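Local coordinates for protein scyllo-inosose 3-dehydrogenase (Thermotoga maritima, PDB 3IP1) that catalyses the NAD+-dependent oxidation of scyllo-inosose to 3-dehydro-scyllo-inosose, a step that probably serves myo-inositol degradation, at residues G209-G214 with G282-L287; G222-L227 with S388-T393; I232-H235 with K240-L243. One frame throughout, in Å; residues are numbered along the deposited sequence.

Contact 1: residues G209-G214 with G282-L287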
loop_
_atom_site.group_PDB
_atom_site.type_symbol
_atom_site.label_atom_id
_atom_site.label_comp_id
_atom_site.label_asym_id
_atom_site.label_seq_id
_atom_site.Cartn_x
_atom_site.Cartn_y
_atom_site.Cartn_z
ATOM N N GLY A 209 -6.479 7.282 2.152
ATOM C CA GLY A 209 -6.321 5.903 1.701
ATOM C C GLY A 209 -7.575 5.339 1.052
ATOM O O GLY A 209 -7.575 4.187 0.599
ATOM N N GLY A 210 -8.648 6.127 1.011
ATOM C CA GLY A 210 -9.912 5.649 0.475
ATOM C C GLY A 210 -10.570 4.596 1.358
ATOM O O GLY A 210 -10.190 4.400 2.517
ATOM N N ILE A 211 -11.579 3.928 0.818
ATOM C CA ILE A 211 -12.261 2.858 1.552
ATOM C C ILE A 211 -12.376 1.624 0.650
ATOM O O ILE A 211 -12.110 1.684 -0.557
ATOM C CB ILE A 211 -13.680 3.295 2.060
ATOM C CG1 ILE A 211 -14.512 3.796 0.874
ATOM C CG2 ILE A 211 -13.553 4.355 3.180
ATOM C CD1 ILE A 211 -15.959 4.005 1.130
ATOM N N ARG A 212 -12.750 0.502 1.246
ATOM C CA ARG A 212 -13.283 -0.605 0.479
ATOM C C ARG A 212 -14.814 -0.477 0.437
ATOM O O ARG A 212 -15.422 -0.041 1.415
ATOM C CB ARG A 212 -12.863 -1.917 1.129
ATOM C CG ARG A 212 -11.368 -2.115 1.094
ATOM C CD ARG A 212 -10.992 -3.533 1.432
ATOM N NE ARG A 212 -9.559 -3.732 1.295
ATOM C CZ ARG A 212 -8.873 -4.669 1.952
ATOM N NH1 ARG A 212 -9.491 -5.523 2.770
ATOM N NH2 ARG A 212 -7.561 -4.748 1.781
ATOM N N PRO A 213 -15.440 -0.851 -0.694
ATOM C CA PRO A 213 -16.910 -0.811 -0.784
ATOM C C PRO A 213 -17.552 -1.622 0.335
ATOM O O PRO A 213 -17.128 -2.744 0.592
ATOM C CB PRO A 213 -17.198 -1.467 -2.133
ATOM C CG PRO A 213 -15.943 -1.245 -2.934
ATOM C CD PRO A 213 -14.810 -1.302 -1.951
ATOM N N GLY A 214 -18.556 -1.036 0.987
ATOM C CA GLY A 214 -19.166 -1.588 2.195
ATOM C C GLY A 214 -18.754 -0.878 3.489
ATOM O O GLY A 214 -19.416 -1.028 4.511
ATOM N N GLY A 282 -18.964 1.585 13.876
ATOM C CA GLY A 282 -18.210 2.804 13.656
ATOM C C GLY A 282 -17.882 3.012 12.192
ATOM O O GLY A 282 -18.651 2.605 11.315
ATOM N N ALA A 283 -16.730 3.632 11.921
ATOM C CA ALA A 283 -16.340 3.982 10.537
ATOM C C ALA A 283 -14.881 3.681 10.221
ATOM O O ALA A 283 -14.031 3.669 11.113
ATOM C CB ALA A 283 -16.655 5.451 10.242
ATOM N N LYS A 284 -14.601 3.424 8.945
ATOM C CA LYS A 284 -13.221 3.242 8.465
ATOM C C LYS A 284 -12.510 4.593 8.304
ATOM O O LYS A 284 -11.286 4.682 8.437
ATOM C CB LYS A 284 -13.221 2.432 7.149
ATOM C CG LYS A 284 -11.893 2.293 6.412
ATOM C CD LYS A 284 -10.864 1.408 7.158
ATOM C CE LYS A 284 -9.406 1.673 6.601
ATOM N NZ LYS A 284 -8.933 3.123 6.879
ATOM N N LEU A 285 -13.275 5.650 8.034
ATOM C CA LEU A 285 -12.692 6.959 7.792
ATOM C C LEU A 285 -13.524 8.098 8.394
ATOM O O LEU A 285 -14.743 8.151 8.228
ATOM C CB LEU A 285 -12.509 7.174 6.274
ATOM C CG LEU A 285 -11.984 8.543 5.795
ATOM C CD1 LEU A 285 -10.482 8.732 6.087
ATOM C CD2 LEU A 285 -12.248 8.726 4.309
ATOM N N PHE A 286 -12.840 9.005 9.077
ATOM C CA PHE A 286 -13.430 10.239 9.569
ATOM C C PHE A 286 -12.748 11.407 8.860
ATOM O O PHE A 286 -11.529 11.441 8.743
ATOM C CB PHE A 286 -13.240 10.388 11.084
ATOM C CG PHE A 286 -13.883 9.293 11.910
ATOM C CD1 PHE A 286 -13.277 8.049 12.024
ATOM C CD2 PHE A 286 -15.082 9.537 12.602
ATOM C CE1 PHE A 286 -13.865 7.025 12.807
ATOM C CE2 PHE A 286 -15.688 8.542 13.387
ATOM C CZ PHE A 286 -15.087 7.284 13.498
ATOM N N LEU A 287 -13.541 12.359 8.373
ATOM C CA LEU A 287 -12.985 13.548 7.750
ATOM C C LEU A 287 -13.269 14.708 8.673
ATOM O O LEU A 287 -14.436 15.046 8.932
ATOM C CB LEU A 287 -13.588 13.815 6.370
ATOM C CG LEU A 287 -13.009 15.045 5.650
ATOM C CD1 LEU A 287 -11.496 14.840 5.292
ATOM C CD2 LEU A 287 -13.800 15.428 4.415
HETATM O O HOH W 1 -9.439 5.284 4.932
#
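I211 and K284 run alongside one another with their ends pointing opposite ways, and the methyl branch of the isoleucine does the touching: I211 CG2 lies 4.2 Å from K284 CG. The same methyl also meets the base of the next side chain, with I211 CG2 4.3 Å from L285 CB, so one carbon is shared by two neighbours. I211 carries CG1 between its backbone N and carbonyl carbon (chi1 55°), which leaves CG2 for this contact; the residue also packs on V217 and A238. The loop 209-214 leads from helix 194-207 into strand 216-220 of the parallel Rossmann sheet, and 282-287 enters the adjoining strand 285-288; the contact therefore lies where two neighbouring strands begin. K284 sets out with CG anti to its backbone N (chi1 173°), then bends at chi2 and chi4, bringing its ammonium group round to the loop. There a water donates to G210 O at 2.7 Å and accepts from K284 NZ at 3.0 Å, bridging the two segments. K284 NZ also hydrogen-bonds N311 O, so water and carbonyl both grip it. Farther along the loop, R212 packs on Y201 of the second subunit, whose hydroxyl is hydrogen-bonded to P213 O.

Contact 2: residues G222-L227 with S388-T393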
loop_
_atom_site.group_PDB
_atom_site.type_symbol
_atom_site.label_atom_id
_atom_site.label_comp_id
_atom_site.label_asym_id
_atom_site.label_seq_id
_atom_site.Cartn_x
_atom_site.Cartn_y
_atom_site.Cartn_z
ATOM N N GLY A 222 -20.055 20.404 7.030
ATOM C CA GLY A 222 -20.760 20.392 5.743
ATOM C C GLY A 222 -20.571 21.620 4.846
ATOM O O GLY A 222 -21.485 22.003 4.099
ATOM N N GLY A 223 -19.397 22.244 4.914
ATOM C CA GLY A 223 -19.000 23.223 3.903
ATOM C C GLY A 223 -18.710 22.502 2.587
ATOM O O GLY A 223 -18.837 21.275 2.509
ATOM N N PRO A 224 -18.321 23.242 1.539
ATOM C CA PRO A 224 -18.125 22.580 0.244
ATOM C C PRO A 224 -17.145 21.390 0.276
ATOM O O PRO A 224 -17.391 20.372 -0.399
ATOM C CB PRO A 224 -17.614 23.710 -0.648
ATOM C CG PRO A 224 -18.278 24.944 -0.062
ATOM C CD PRO A 224 -18.164 24.709 1.433
ATOM N N ILE A 225 -16.082 21.480 1.071
ATOM C CA ILE A 225 -15.182 20.328 1.176
ATOM C C ILE A 225 -15.850 19.090 1.776
ATOM O O ILE A 225 -15.797 18.004 1.186
ATOM C CB ILE A 225 -13.853 20.656 1.884
ATOM C CG1 ILE A 225 -13.027 21.598 0.994
ATOM C CG2 ILE A 225 -13.074 19.345 2.188
ATOM C CD1 ILE A 225 -11.969 22.382 1.770
ATOM N N GLY A 226 -16.504 19.257 2.921
ATOM C CA GLY A 226 -17.293 18.158 3.518
ATOM C C GLY A 226 -18.381 17.635 2.580
ATOM O O GLY A 226 -18.611 16.437 2.495
ATOM N N LEU A 227 -19.037 18.534 1.852
ATOM C CA LEU A 227 -20.066 18.137 0.897
ATOM C C LEU A 227 -19.526 17.326 -0.298
ATOM O O LEU A 227 -20.174 16.394 -0.749
ATOM C CB LEU A 227 -20.844 19.365 0.417
ATOM C CG LEU A 227 -21.778 19.987 1.466
ATOM C CD1 LEU A 227 -22.545 21.206 0.908
ATOM C CD2 LEU A 227 -22.750 18.945 2.028
ATOM N N SER A 388 -26.378 31.371 5.112
ATOM C CA SER A 388 -27.319 30.653 4.247
ATOM C C SER A 388 -26.709 30.325 2.867
ATOM O O SER A 388 -27.124 29.367 2.200
ATOM C CB SER A 388 -28.597 31.462 4.079
ATOM O OG SER A 388 -28.335 32.663 3.364
ATOM N N LEU A 389 -25.724 31.121 2.454
ATOM C CA LEU A 389 -25.026 30.920 1.186
ATOM C C LEU A 389 -23.898 29.879 1.299
ATOM O O LEU A 389 -22.843 30.160 1.871
ATOM C CB LEU A 389 -24.488 32.260 0.666
ATOM C CG LEU A 389 -25.506 33.400 0.529
ATOM C CD1 LEU A 389 -24.797 34.756 0.408
ATOM C CD2 LEU A 389 -26.500 33.187 -0.618
ATOM N N VAL A 390 -24.127 28.685 0.753
ATOM C CA VAL A 390 -23.114 27.596 0.792
ATOM C C VAL A 390 -21.945 27.885 -0.155
ATOM O O VAL A 390 -20.766 27.793 0.225
ATOM C CB VAL A 390 -23.747 26.207 0.456
ATOM C CG1 VAL A 390 -22.728 25.081 0.594
ATOM C CG2 VAL A 390 -24.931 25.942 1.353
ATOM N N LYS A 391 -22.291 28.227 -1.393
ATOM C CA LYS A 391 -21.320 28.541 -2.415
ATOM C C LYS A 391 -21.926 29.563 -3.356
ATOM O O LYS A 391 -23.047 29.387 -3.859
ATOM C CB LYS A 391 -20.897 27.267 -3.167
ATOM C CG LYS A 391 -20.091 27.474 -4.469
ATOM C CD LYS A 391 -18.667 27.978 -4.239
ATOM C CE LYS A 391 -17.862 26.965 -3.439
ATOM N NZ LYS A 391 -16.530 27.509 -3.083
ATOM N N VAL A 392 -21.150 30.624 -3.588
ATOM C CA VAL A 392 -21.504 31.716 -4.484
ATOM C C VAL A 392 -20.496 31.706 -5.607
ATOM O O VAL A 392 -19.302 31.644 -5.358
ATOM C CB VAL A 392 -21.457 33.086 -3.751
ATOM C CG1 VAL A 392 -21.539 34.265 -4.742
ATOM C CG2 VAL A 392 -22.586 33.168 -2.726
ATOM N N THR A 393 -20.991 31.774 -6.844
ATOM C CA THR A 393 -20.142 31.615 -8.027
ATOM C C THR A 393 -20.322 32.745 -9.041
ATOM O O THR A 393 -21.442 33.006 -9.492
ATOM C CB THR A 393 -20.471 30.263 -8.733
ATOM O OG1 THR A 393 -20.393 29.197 -7.777
ATOM C CG2 THR A 393 -19.532 29.990 -9.889
#
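The glycine-rich turn of a Rossmann fold, here fitting the GxGxxG pattern through G221, G223 and G226, meets a piece of the catalytic domain in this buried contact. G223 is the N-cap of helix 224-235, and the first turn is closed by L227 N donating to G223 O at 2.8 Å. I225, placed by similarity at the NAD+ site, is on the same turn but faces helix 194-207 and takes no part in the contact. The work falls to P224 and L227. P224 directs its ring at segment 388-393: P224 CG is 3.8 Å from the backbone atom V390 O and 4.0 Å from K391 CE, the lysine chain running obliquely to the proline ring. L227 and V390 instead reach toward each other tip to tip, L227 CD1 standing 3.9 Å from V390 CG1. With CG1 anti to its backbone N (chi1 -176°), V390 presents that methyl to L227. L253 of helix 248-257 packs against both residues, and the V390 side chain lies about 4 Å from that of R250, assigned to the NAD+ site by similarity. The apolar meeting thus spans the boundary between the coenzyme-binding domain and the sheet that contains strand 392-395. K391 combines two roles: CE of its chain, bent at chi2 and chi3, rests against the proline ring, while its charged end goes to the metal site. K391 NZ forms a salt bridge with E98 OE1, an oxygen of a residue that ligates the cadmium bound here, and a hydrogen bond with I67 O.

Contact 3: residues I232-H235 with K240-L243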
loop_
_atom_site.group_PDB
_atom_site.type_symbol
_atom_site.label_atom_id
_atom_site.label_comp_id
_atom_site.label_asym_id
_atom_site.label_seq_id
_atom_site.Cartn_x
_atom_site.Cartn_y
_atom_site.Cartn_z
ATOM N N ILE A 232 -18.165 11.997 -2.955
ATOM C CA ILE A 232 -17.068 11.132 -3.392
ATOM C C ILE A 232 -17.147 9.757 -2.731
ATOM O O ILE A 232 -16.998 8.722 -3.396
ATOM C CB ILE A 232 -15.684 11.755 -3.100
ATOM C CG1 ILE A 232 -15.418 12.950 -4.046
ATOM C CG2 ILE A 232 -14.599 10.704 -3.263
ATOM C CD1 ILE A 232 -14.400 13.994 -3.441
ATOM N N LEU A 233 -17.379 9.766 -1.423
ATOM C CA LEU A 233 -17.359 8.555 -0.627
ATOM C C LEU A 233 -18.597 7.689 -0.838
ATOM O O LEU A 233 -18.502 6.470 -0.754
ATOM C CB LEU A 233 -17.137 8.898 0.844
ATOM C CG LEU A 233 -15.692 9.365 1.085
ATOM C CD1 LEU A 233 -15.498 9.990 2.498
ATOM C CD2 LEU A 233 -14.703 8.198 0.833
ATOM N N LYS A 234 -19.747 8.308 -1.141
ATOM C CA LYS A 234 -20.889 7.528 -1.603
ATOM C C LYS A 234 -20.582 6.868 -2.952
ATOM O O LYS A 234 -20.750 5.665 -3.087
ATOM C CB LYS A 234 -22.186 8.341 -1.670
ATOM C CG LYS A 234 -23.451 7.490 -1.637
ATOM C CD LYS A 234 -23.501 6.573 -0.407
ATOM C CE LYS A 234 -24.701 5.608 -0.447
ATOM N NZ LYS A 234 -24.783 4.771 0.796
ATOM N N HIS A 235 -20.096 7.643 -3.922
ATOM C CA HIS A 235 -19.664 7.083 -5.205
ATOM C C HIS A 235 -18.586 6.007 -5.046
ATOM O O HIS A 235 -18.502 5.101 -5.882
ATOM C CB HIS A 235 -19.243 8.179 -6.206
ATOM C CG HIS A 235 -20.404 8.767 -6.955
ATOM N ND1 HIS A 235 -21.238 9.725 -6.407
ATOM C CD2 HIS A 235 -20.906 8.497 -8.186
ATOM C CE1 HIS A 235 -22.186 10.036 -7.275
ATOM N NE2 HIS A 235 -22.014 9.297 -8.357
ATOM N N LYS A 240 -22.597 3.301 4.566
ATOM C CA LYS A 240 -23.240 4.430 5.235
ATOM C C LYS A 240 -22.345 5.676 5.254
ATOM O O LYS A 240 -21.188 5.622 5.700
ATOM C CB LYS A 240 -23.623 4.062 6.667
ATOM C CG LYS A 240 -24.838 3.148 6.754
ATOM C CD LYS A 240 -24.712 2.286 7.978
ATOM C CE LYS A 240 -25.917 1.354 8.109
ATOM N NZ LYS A 240 -25.634 0.388 9.200
ATOM N N VAL A 241 -22.898 6.784 4.758
ATOM C CA VAL A 241 -22.245 8.089 4.814
ATOM C C VAL A 241 -23.024 8.956 5.811
ATOM O O VAL A 241 -24.212 9.240 5.626
ATOM C CB VAL A 241 -22.160 8.774 3.421
ATOM C CG1 VAL A 241 -21.536 10.152 3.524
ATOM C CG2 VAL A 241 -21.401 7.899 2.416
ATOM N N ILE A 242 -22.324 9.347 6.873
ATOM C CA ILE A 242 -22.873 10.148 7.960
ATOM C C ILE A 242 -22.147 11.486 8.033
ATOM O O ILE A 242 -20.900 11.533 8.145
ATOM C CB ILE A 242 -22.733 9.407 9.299
ATOM C CG1 ILE A 242 -23.459 8.062 9.222
ATOM C CG2 ILE A 242 -23.272 10.257 10.463
ATOM C CD1 ILE A 242 -23.000 7.081 10.285
ATOM N N LEU A 243 -22.926 12.564 7.933
ATOM C CA LEU A 243 -22.392 13.921 8.030
ATOM C C LEU A 243 -22.910 14.666 9.268
ATOM O O LEU A 243 -24.109 14.653 9.562
ATOM C CB LEU A 243 -22.635 14.716 6.736
ATOM C CG LEU A 243 -22.069 16.146 6.783
ATOM C CD1 LEU A 243 -21.140 16.473 5.607
ATOM C CD2 LEU A 243 -23.210 17.135 6.869
#
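V241 CG2 presses against the K234 chain and the helix backbone beside it, and this single methyl makes the tight part of the contact. V241 CG2 lies 3.8 Å from K234 CD and 3.9 Å from K234 N, with K234 CB and L233 C a little farther off. The valine points its side chain at the helix, with CG2 anti to its own carbonyl carbon, while the lysine passes across it at a slant. K234 starts off to one side of the strand; a bend at chi2 (56°) turns the chain back, so that CD rather than the root of the side chain makes the nearest approach. The CA atoms of K234 and V241 stand 6.6 Å apart. These segments are the end of the helix and the following strand in the beta-alpha-beta unit 216-220, 224-235, 240-244, a right-handed crossover of the Rossmann fold. The fit is looser around this methyl. L233 points toward the strand, yet L233 CB comes no nearer than 4.7 Å to V241 CG2, and the leucine is occupied with V217 and V204. K240 sets out away from the helix, and its NZ hydrogen-bonds Y277 O. K234 and K240 both keep some exposure to solvent, in contrast to the buried V241. The polar tip of K234 does not end loose: K234 NZ is salt-bridged to D260 and also hydrogen-bonded to A238 O. The same oxygen, D260 OD2, takes the V241 backbone N-H. Beside a contact made mostly by carbon atoms, D260 OD2, shared by K234 NZ and V241 N, probably fixes the lysine end against the strand.

How the contacts relate
Contacts 1 and 3 are neighbours, their centres 9 Å apart, and they meet directly: L285 CD2 is 3.9 Å from L233 CD1, and I211 CD1 is 4.0 Å from L233 O. Both reach the same parallel sheet. Contact 2 uses the opposite end of helix 224-235 from contact 3; their centres are 17 Å apart, yet L243 CD1 still packs 3.9 Å from G222 CA. Contacts 1 and 2 do not touch: their centres are 23 Å apart and their nearest atoms about 5 Å. Contact 2 holds I225 of the probable NAD+ site, and about 6 Å separates the K391 side chain from the cadmium ion bound by H97, E98 and E195, in the first zinc site.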